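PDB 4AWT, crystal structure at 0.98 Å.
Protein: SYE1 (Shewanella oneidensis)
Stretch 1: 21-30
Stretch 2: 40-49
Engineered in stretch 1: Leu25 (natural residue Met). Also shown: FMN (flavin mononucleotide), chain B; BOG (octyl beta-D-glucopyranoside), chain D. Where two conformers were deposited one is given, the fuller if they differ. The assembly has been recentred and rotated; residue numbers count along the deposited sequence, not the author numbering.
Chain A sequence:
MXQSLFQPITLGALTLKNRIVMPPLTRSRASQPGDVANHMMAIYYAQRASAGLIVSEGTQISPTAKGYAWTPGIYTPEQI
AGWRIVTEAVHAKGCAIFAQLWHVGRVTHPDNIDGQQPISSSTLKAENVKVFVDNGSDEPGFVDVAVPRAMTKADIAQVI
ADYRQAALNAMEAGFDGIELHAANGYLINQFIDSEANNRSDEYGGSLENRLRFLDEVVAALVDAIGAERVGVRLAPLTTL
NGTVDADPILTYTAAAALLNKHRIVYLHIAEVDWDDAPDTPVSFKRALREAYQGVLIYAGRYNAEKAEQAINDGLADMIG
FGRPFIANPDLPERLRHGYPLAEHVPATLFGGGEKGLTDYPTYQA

Stretch 1, residues 21-30: VMPPLTRSRA
Stretch 2 40-49: MMAIYYAQRA

The hydroxyl of Tyr44 is the polar centre of an otherwise largely apolar contact: it lies close to an arginine, a methionine methyl and a water. Arg27 NH1 donates a weak hydrogen bond to Tyr44 OH (3.2 Å, N-H...O angle 157°), with the oxygen at the guanidinium edge, near its plane, where the N-H bonds point. Water 1 lies 2.7 Å from Tyr44 OH, donates to Leu25 O at 2.7 Å and, weakly, to Tyr45 OH at 3.4 Å. One water thus joins a loop carbonyl to two neighbouring helical tyrosines.

Stretch 1 leaves a strand at Val21 and Met22 (phi/psi -90/106 at Met22) and continues as an irregular loop; Ser28 takes a left-handed conformation (52/50). Stretch 2 enters already helical at Met40, with bonds such as Tyr44 N to Met40 O and Tyr45 N to Met41 O, both 2.9 Å, and closes with a type I turn from Ala46 to Ala49. The two stretches run in opposite senses: CA of Met22 lies 7.7 Å from CA of Arg48, and CA of Arg29 lies 7.3 Å from CA of Met41. Together they bury 426 Å².

Met22 is the residue most covered by the other stretch (90 Å²). Its all-t side chain (178°, -178°, 173°) is fully extended, placing Met22 CE 3.6 Å from Tyr44 CZ and 3.9 Å from Tyr45 CE1, while Met22 SD rests 3.7 Å from Arg48 CB. An unbranched, polarizable chain suits a contact with two rings and the aliphatic stem of Arg48. Tyrosine gives an apolar ring for Met22 CE and, at Tyr44, a hydroxyl for Arg27 and the water. The CA-to-CB bond of Tyr44 (t, 161°; chi2 73°) points toward stretch 1; that of Tyr45 (m, -76°; chi2 -72°) points sideways, but the side chain's end comes nearer. The engineered Leu25 (m, t) brings Leu25 CD1 within 4.1 Å of Tyr44 OH, and Leu25 CD2 lies 3.6 Å from FMN C9.

Arginine combines an apolar stem with a multiply bonding head. Arg27 (m, m, m) curls to reach Tyr44. Arg29 (m, m, then -149°) turns Arg29 NH1 back to Arg27 O at 3.0 Å, while Arg29 CB packs 4.2 Å from Met41 CG and 4.3 Å from Met40 SD. Met41 (m, t, p) sets Met41 SD 4.2 Å from Ala30 CA. Arg48 (m, t, t) extends back along its own stretch, Arg48 NH1 donating to Tyr44 O at 2.9 Å.

The CA-to-CB bond of Thr26 (m) points away from stretch 2, and Thr26 OG1 donates to FMN O4 at 2.7 Å; Pro24 O accepts from FMN O2' at 2.7 Å. The loop therefore contacts both helix and flavin.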

# COMPACT_ATOMS: atom_id res chain seq x y z
N VAL A 21 -5.54 11.48 3.03
CA VAL A 21 -5.61 10.10 2.61
C VAL A 21 -5.61 9.19 3.83
O VAL A 21 -4.84 9.36 4.77
CB VAL A 21 -4.41 9.77 1.69
CG1 VAL A 21 -4.42 8.31 1.27
CG2 VAL A 21 -4.43 10.70 0.48
N MET A 22 -6.48 8.17 3.79
CA MET A 22 -6.35 7.02 4.65
C MET A 22 -5.47 6.03 3.90
O MET A 22 -5.91 5.47 2.88
CB MET A 22 -7.71 6.39 4.98
CG MET A 22 -7.57 5.16 5.85
SD MET A 22 -9.19 4.44 6.15
CE MET A 22 -8.72 2.94 6.99
N PRO A 23 -4.21 5.87 4.28
CA PRO A 23 -3.29 5.01 3.53
C PRO A 23 -3.62 3.56 3.87
O PRO A 23 -4.39 3.27 4.78
CB PRO A 23 -1.93 5.44 4.09
CG PRO A 23 -2.22 5.71 5.55
CD PRO A 23 -3.62 6.34 5.56
N PRO A 24 -2.98 2.64 3.14
CA PRO A 24 -3.20 1.21 3.37
C PRO A 24 -2.83 0.82 4.78
O PRO A 24 -1.73 1.10 5.25
CB PRO A 24 -2.27 0.54 2.37
CG PRO A 24 -2.23 1.49 1.25
CD PRO A 24 -2.11 2.84 1.98
N LEU A 25 -3.73 0.07 5.46
CA LEU A 25 -3.50 -0.38 6.82
C LEU A 25 -4.02 -1.80 6.96
O LEU A 25 -5.21 -2.03 7.20
CB LEU A 25 -4.19 0.54 7.85
CG LEU A 25 -3.73 1.99 7.82
CD1 LEU A 25 -4.81 2.89 8.41
CD2 LEU A 25 -2.39 2.16 8.57
N THR A 26 -3.14 -2.77 6.85
CA THR A 26 -3.46 -4.18 7.11
C THR A 26 -4.05 -4.33 8.49
O THR A 26 -3.41 -3.96 9.48
CB THR A 26 -2.17 -5.01 7.00
OG1 THR A 26 -1.74 -5.10 5.64
CG2 THR A 26 -2.32 -6.43 7.51
N ARG A 27 -5.23 -4.93 8.55
CA ARG A 27 -5.91 -5.20 9.82
C ARG A 27 -6.11 -6.70 10.05
O ARG A 27 -6.53 -7.09 11.16
CB ARG A 27 -7.23 -4.45 9.96
CG ARG A 27 -7.12 -2.96 9.68
CD ARG A 27 -6.04 -2.24 10.51
NE ARG A 27 -6.27 -2.43 11.96
CZ ARG A 27 -7.17 -1.76 12.66
NH1 ARG A 27 -7.83 -0.76 12.15
NH2 ARG A 27 -7.37 -2.11 13.94
N SER A 28 -5.89 -7.53 9.05
CA SER A 28 -5.98 -8.97 9.21
C SER A 28 -7.32 -9.40 9.84
O SER A 28 -7.34 -10.19 10.78
CB SER A 28 -4.77 -9.52 9.94
OG SER A 28 -3.62 -9.38 9.13
N ARG A 29 -8.40 -8.89 9.27
CA ARG A 29 -9.76 -9.15 9.70
C ARG A 29 -10.53 -9.99 8.70
O ARG A 29 -11.74 -10.18 8.87
CB ARG A 29 -10.53 -7.84 9.99
CG ARG A 29 -9.94 -6.90 11.04
CD ARG A 29 -9.82 -7.60 12.34
NE ARG A 29 -9.96 -6.74 13.57
CZ ARG A 29 -9.00 -6.03 14.14
NH1 ARG A 29 -7.84 -5.85 13.55
NH2 ARG A 29 -9.24 -5.46 15.31
N ALA A 30 -9.92 -10.47 7.61
CA ALA A 30 -10.69 -11.11 6.57
C ALA A 30 -11.28 -12.43 7.08
O ALA A 30 -10.71 -13.16 7.86
CB ALA A 30 -9.81 -11.38 5.36
N MET A 40 -17.54 -6.22 8.94
CA MET A 40 -16.86 -5.31 9.89
C MET A 40 -15.88 -4.42 9.11
O MET A 40 -15.67 -3.27 9.47
CB MET A 40 -16.23 -6.05 11.05
CG MET A 40 -15.02 -6.92 10.66
SD MET A 40 -14.26 -7.72 12.08
CE MET A 40 -15.56 -8.90 12.47
N MET A 41 -15.30 -4.98 8.03
CA MET A 41 -14.40 -4.14 7.25
C MET A 41 -15.14 -3.03 6.53
O MET A 41 -14.67 -1.90 6.45
CB MET A 41 -13.61 -4.99 6.27
CG MET A 41 -12.61 -5.90 6.96
SD MET A 41 -11.93 -7.16 5.86
CE MET A 41 -11.20 -6.13 4.55
N ALA A 42 -16.32 -3.34 5.94
CA ALA A 42 -17.10 -2.33 5.28
C ALA A 42 -17.49 -1.18 6.24
O ALA A 42 -17.39 -0.01 5.89
CB ALA A 42 -18.33 -2.95 4.65
N ILE A 43 -17.92 -1.56 7.45
CA ILE A 43 -18.24 -0.53 8.45
C ILE A 43 -17.01 0.30 8.76
O ILE A 43 -17.07 1.53 8.82
CB ILE A 43 -18.81 -1.18 9.73
CG1 ILE A 43 -20.07 -1.97 9.46
CG2 ILE A 43 -19.04 -0.07 10.77
CD1 ILE A 43 -20.60 -2.70 10.67
N TYR A 44 -15.90 -0.38 9.01
CA TYR A 44 -14.63 0.27 9.36
C TYR A 44 -14.21 1.31 8.33
O TYR A 44 -13.86 2.44 8.65
CB TYR A 44 -13.60 -0.81 9.49
CG TYR A 44 -12.14 -0.41 9.41
CD1 TYR A 44 -11.50 0.26 10.44
CD2 TYR A 44 -11.41 -0.72 8.27
CE1 TYR A 44 -10.18 0.61 10.35
CE2 TYR A 44 -10.06 -0.43 8.18
CZ TYR A 44 -9.44 0.24 9.22
OH TYR A 44 -8.10 0.51 9.22
N TYR A 45 -14.24 0.92 7.03
CA TYR A 45 -13.85 1.86 6.01
C TYR A 45 -14.87 2.99 5.87
O TYR A 45 -14.51 4.15 5.71
CB TYR A 45 -13.62 1.16 4.68
CG TYR A 45 -12.34 0.38 4.57
CD1 TYR A 45 -11.13 1.07 4.46
CD2 TYR A 45 -12.30 -0.99 4.53
CE1 TYR A 45 -9.94 0.40 4.31
CE2 TYR A 45 -11.11 -1.68 4.37
CZ TYR A 45 -9.92 -0.99 4.26
OH TYR A 45 -8.74 -1.64 4.06
N ALA A 46 -16.16 2.66 5.94
CA ALA A 46 -17.19 3.69 5.81
C ALA A 46 -17.11 4.71 6.93
O ALA A 46 -17.39 5.88 6.70
CB ALA A 46 -18.56 3.05 5.74
N GLN A 47 -16.72 4.27 8.13
CA GLN A 47 -16.51 5.19 9.25
C GLN A 47 -15.46 6.24 8.96
O GLN A 47 -15.44 7.27 9.63
CB GLN A 47 -16.10 4.43 10.49
CG GLN A 47 -17.20 3.65 11.18
CD GLN A 47 -16.73 2.88 12.38
OE1 GLN A 47 -17.62 2.43 13.22
NE2 GLN A 47 -15.53 2.67 12.58
N ARG A 48 -14.54 5.95 8.04
CA ARG A 48 -13.37 6.78 7.75
C ARG A 48 -13.49 7.51 6.42
O ARG A 48 -12.54 8.12 5.95
CB ARG A 48 -12.12 5.89 7.85
CG ARG A 48 -11.86 5.53 9.31
CD ARG A 48 -11.00 4.29 9.55
NE ARG A 48 -10.82 4.06 10.97
CZ ARG A 48 -11.78 3.67 11.78
NH1 ARG A 48 -12.91 3.24 11.31
NH2 ARG A 48 -11.59 3.70 13.10
N ALA A 49 -14.69 7.51 5.84
CA ALA A 49 -14.92 8.02 4.49
C ALA A 49 -15.02 9.52 4.42
O ALA A 49 -15.29 10.05 3.32
CB ALA A 49 -16.13 7.30 3.91
N1 FMN B . 1.40 0.10 4.19
C2 FMN B . 1.05 -0.44 3.03
O2 FMN B . 1.47 0.02 1.93
N3 FMN B . 0.19 -1.53 3.00
C4 FMN B . -0.33 -2.11 4.14
O4 FMN B . -1.18 -3.03 4.01
C4A FMN B . 0.13 -1.60 5.35
N5 FMN B . -0.27 -2.18 6.56
C5A FMN B . -0.13 -1.40 7.73
C6 FMN B . -0.74 -1.80 8.89
C7 FMN B . -0.65 -1.04 10.08
C7M FMN B . -1.45 -1.48 11.28
C8 FMN B . 0.10 0.10 10.07
C8M FMN B . 0.22 0.99 11.28
C9 FMN B . 0.74 0.51 8.88
C9A FMN B . 0.63 -0.22 7.70
N10 FMN B . 1.22 0.22 6.50
C10 FMN B . 0.91 -0.43 5.32
C1' FMN B . 1.95 1.49 6.48
C2' FMN B . 1.04 2.73 6.51
O2' FMN B . 0.34 2.86 5.28
C3' FMN B . 1.81 4.02 6.70
O3' FMN B . 2.65 4.31 5.59
C4' FMN B . 2.65 4.09 7.99
O4' FMN B . 1.93 3.61 9.11
C5' FMN B . 3.24 5.46 8.23
O5' FMN B . 2.21 6.45 8.41
P FMN B . 1.80 6.91 9.91
O1P FMN B . 1.15 5.72 10.56
O2P FMN B . 3.08 7.32 10.61
O3P FMN B . 0.84 8.05 9.66
C1 BOG D . 3.39 -5.16 9.35
O1 BOG D . 3.36 -5.10 10.75
C2 BOG D . 2.03 -5.17 8.75
O2 BOG D . 1.31 -6.34 9.10
C3 BOG D . 2.06 -5.13 7.21
O3 BOG D . 0.78 -4.90 6.70
C4 BOG D . 2.91 -3.92 6.80
O4 BOG D . 3.02 -3.91 5.42
C5 BOG D . 4.28 -3.92 7.47
O5 BOG D . 4.04 -3.94 8.86
C6 BOG D . 5.10 -2.71 7.10
O6 BOG D . 6.36 -2.90 7.71
C1' BOG D . 4.49 -5.64 11.40
C2' BOG D . 4.38 -5.74 12.92
C3' BOG D . 3.87 -4.49 13.58
C4' BOG D . 4.05 -4.27 15.07
C5' BOG D . 2.66 -4.12 15.69
C6' BOG D . 2.33 -5.32 16.58
C7' BOG D . 0.91 -5.17 17.17
C8' BOG D . 0.89 -6.05 18.41
O HOH W 1 -7.29 -0.32 6.79